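Local structure of mandelate racemase/muconate lactonizing enzyme family protein (Roseovarius nubinhibens ISM, 3U4F) at residues M141-T146 with K167-A172. The protein binds magnesium in the active site of an enolase-superfamily TIM barrel and probably acts as a racemase or hydro-lyase. Residues are numbered along the deposited sequence; the frame is centred on the assembly and turned at random.
Sequences MKRDIT and KVRAGA. With GAI (guanidine), chain F.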
loop_
_atom_site.group_PDB
_atom_site.type_symbol
_atom_site.label_atom_id
_atom_site.label_comp_id
_atom_site.label_asym_id
_atom_site.label_seq_id
_atom_site.Cartn_x
_atom_site.Cartn_y
_atom_site.Cartn_z
HETATM N N MSE A 141 -15.104 -16.138 -12.354
HETATM C CA MSE A 141 -13.761 -15.572 -12.188
HETATM C C MSE A 141 -12.919 -15.761 -13.444
HETATM O O MSE A 141 -11.854 -15.155 -13.563
HETATM C CB MSE A 141 -13.038 -16.240 -10.987
HETATM C CG MSE A 141 -13.799 -16.140 -9.668
HETATM SE SE MSE A 141 -14.039 -14.236 -9.192
HETATM C CE MSE A 141 -15.761 -14.299 -8.275
ATOM N N LYS A 142 -13.390 -16.581 -14.386
ATOM C CA LYS A 142 -12.499 -17.107 -15.438
ATOM C C LYS A 142 -12.472 -16.303 -16.726
ATOM O O LYS A 142 -13.502 -15.834 -17.180
ATOM C CB LYS A 142 -12.892 -18.557 -15.764
ATOM C CG LYS A 142 -12.555 -19.567 -14.653
ATOM C CD LYS A 142 -12.824 -20.991 -15.127
ATOM C CE LYS A 142 -12.205 -22.019 -14.191
ATOM N NZ LYS A 142 -12.222 -23.412 -14.749
ATOM N N ARG A 143 -11.285 -16.172 -17.317
ATOM C CA ARG A 143 -11.161 -15.725 -18.711
ATOM C C ARG A 143 -10.739 -16.837 -19.664
ATOM O O ARG A 143 -10.872 -16.673 -20.893
ATOM C CB ARG A 143 -10.170 -14.563 -18.849
ATOM C CG ARG A 143 -10.783 -13.224 -18.540
ATOM C CD ARG A 143 -9.724 -12.153 -18.310
ATOM N NE ARG A 143 -10.385 -10.891 -18.056
ATOM C CZ ARG A 143 -10.648 -10.448 -16.837
ATOM N NH1 ARG A 143 -10.260 -11.156 -15.769
ATOM N NH2 ARG A 143 -11.312 -9.320 -16.696
ATOM N N ASP A 144 -10.248 -17.957 -19.126
ATOM C CA ASP A 144 -9.845 -19.067 -19.998
ATOM C C ASP A 144 -11.020 -19.849 -20.612
ATOM O O ASP A 144 -10.875 -20.558 -21.636
ATOM C CB ASP A 144 -8.770 -19.970 -19.349
ATOM C CG ASP A 144 -9.203 -20.578 -18.025
ATOM O OD1 ASP A 144 -9.923 -19.928 -17.237
ATOM O OD2 ASP A 144 -8.771 -21.721 -17.753
ATOM N N ILE A 145 -12.203 -19.643 -20.063
ATOM C CA ILE A 145 -13.412 -20.317 -20.507
ATOM C C ILE A 145 -13.968 -19.690 -21.803
ATOM O O ILE A 145 -13.960 -18.474 -21.956
ATOM C CB ILE A 145 -14.465 -20.286 -19.337
ATOM C CG1 ILE A 145 -15.630 -21.241 -19.598
ATOM C CG2 ILE A 145 -14.907 -18.834 -18.990
ATOM C CD1 ILE A 145 -16.526 -21.485 -18.357
ATOM N N THR A 146 -14.471 -20.516 -22.721
ATOM C CA THR A 146 -15.065 -20.001 -23.957
ATOM C C THR A 146 -16.399 -19.354 -23.626
ATOM O O THR A 146 -17.042 -19.757 -22.656
ATOM C CB THR A 146 -15.291 -21.120 -25.032
ATOM O OG1 THR A 146 -16.275 -22.063 -24.567
ATOM C CG2 THR A 146 -13.983 -21.861 -25.351
ATOM N N LYS A 167 -22.335 -12.532 -13.806
ATOM C CA LYS A 167 -21.211 -11.681 -14.213
ATOM C C LYS A 167 -20.133 -12.505 -14.909
ATOM O O LYS A 167 -19.725 -13.562 -14.399
ATOM C CB LYS A 167 -20.622 -10.890 -13.023
ATOM C CG LYS A 167 -19.542 -9.883 -13.438
ATOM C CD LYS A 167 -19.168 -8.934 -12.309
ATOM C CE LYS A 167 -18.095 -9.541 -11.428
ATOM N NZ LYS A 167 -17.811 -8.579 -10.335
ATOM N N VAL A 168 -19.670 -12.021 -16.067
ATOM C CA VAL A 168 -18.584 -12.664 -16.808
ATOM C C VAL A 168 -17.439 -11.661 -17.008
ATOM O O VAL A 168 -17.528 -10.523 -16.561
ATOM C CB VAL A 168 -19.099 -13.229 -18.181
ATOM C CG1 VAL A 168 -20.222 -14.204 -17.939
ATOM C CG2 VAL A 168 -19.539 -12.104 -19.060
ATOM N N ARG A 169 -16.352 -12.085 -17.639
ATOM C CA ARG A 169 -15.163 -11.260 -17.751
ATOM C C ARG A 169 -14.996 -10.717 -19.176
ATOM O O ARG A 169 -15.279 -11.424 -20.134
ATOM C CB ARG A 169 -13.939 -12.082 -17.397
ATOM C CG ARG A 169 -14.015 -12.716 -16.004
ATOM C CD ARG A 169 -13.829 -11.641 -14.906
ATOM N NE ARG A 169 -14.499 -12.053 -13.657
ATOM C CZ ARG A 169 -14.437 -11.365 -12.526
ATOM N NH1 ARG A 169 -13.659 -10.284 -12.459
ATOM N NH2 ARG A 169 -15.145 -11.762 -11.471
ATOM N N ALA A 170 -14.507 -9.489 -19.283
ATOM C CA ALA A 170 -14.094 -8.872 -20.558
ATOM C C ALA A 170 -12.581 -8.658 -20.576
ATOM O O ALA A 170 -11.953 -8.535 -19.526
ATOM C CB ALA A 170 -14.769 -7.531 -20.728
ATOM N N GLY A 171 -11.999 -8.602 -21.774
ATOM C CA GLY A 171 -10.581 -8.233 -21.891
ATOM C C GLY A 171 -9.661 -9.265 -21.292
ATOM O O GLY A 171 -10.035 -10.409 -21.099
ATOM N N ALA A 172 -8.431 -8.854 -21.024
ATOM C CA ALA A 172 -7.496 -9.667 -20.260
ATOM C C ALA A 172 -7.258 -8.909 -18.954
ATOM O O ALA A 172 -7.340 -7.673 -18.925
ATOM C CB ALA A 172 -6.196 -9.848 -21.047
HETATM C C GAI F . -14.453 -9.264 -9.226
HETATM N N1 GAI F . -14.668 -10.511 -8.897
HETATM N N2 GAI F . -13.270 -8.783 -9.751
HETATM N N3 GAI F . -15.402 -8.337 -9.011
HETATM O O HOH W 1 -15.902 -14.965 -18.533
#
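Arg-143 lays its guanidinium across the side chain of Arg-169, whose CB sits over the centre of one face, while the backbone at Ala-172 lies over the opposite face. The Arg-143 chain runs extended from CG to NE (chi2 164°), long enough to bring two nitrogens side-on to one carbonyl: Arg-143 NE and Arg-143 NH2 both donate to Ala-170 O, NH2 at 3.0 Å and the straighter of the two. That oxygen lies in the guanidinium plane, and a weak bond from Arg-143 NE to Gly-171 O, 3.1 Å long, joins it at the same edge. Arginine suits this place because a flat, multiply donating group can serve a turning backbone while its face rests on aliphatic carbon; an alanine here would probably leave Ala-170 O without both these donors and open a gap beside Arg-169. Gly-171 turns the chain with a positive phi, a conformation easiest for glycine.

Beside this tightly packed part, Arg-169 CG also packs on Lys-142 O, 3.4 Å away. The bend at chi2 (-73°) turns the Arg-169 guanidinium off toward the active site, its plane 68° from that of Arg-143. Arg-169 NE donates to Ser-140 O, Arg-169 NH2 lies 2.9 Å from N1 of the bound guanidine, and the side chain runs close to Asp-205, a magnesium ligand. Met-141 SE, a selenomethionine atom, lies obliquely 3.5 Å from Arg-169 NH2 at the pocket wall. On the looser side a water joins Lys-142 O to Arg-169 N, while the Lys-142 side chain runs away from the contact to a salt bridge with Asp-340.

The contact thus ties the loop between strand 132-139 and helix 147-161 to the C-terminal end of strand 165-169, parallel to strand 132-139, at the mouth of the TIM barrel, where enolase-superfamily active sites sit; strand 165-169 pairs on its other side with strand 201-205 and packs against helix 184-196 through Val-168.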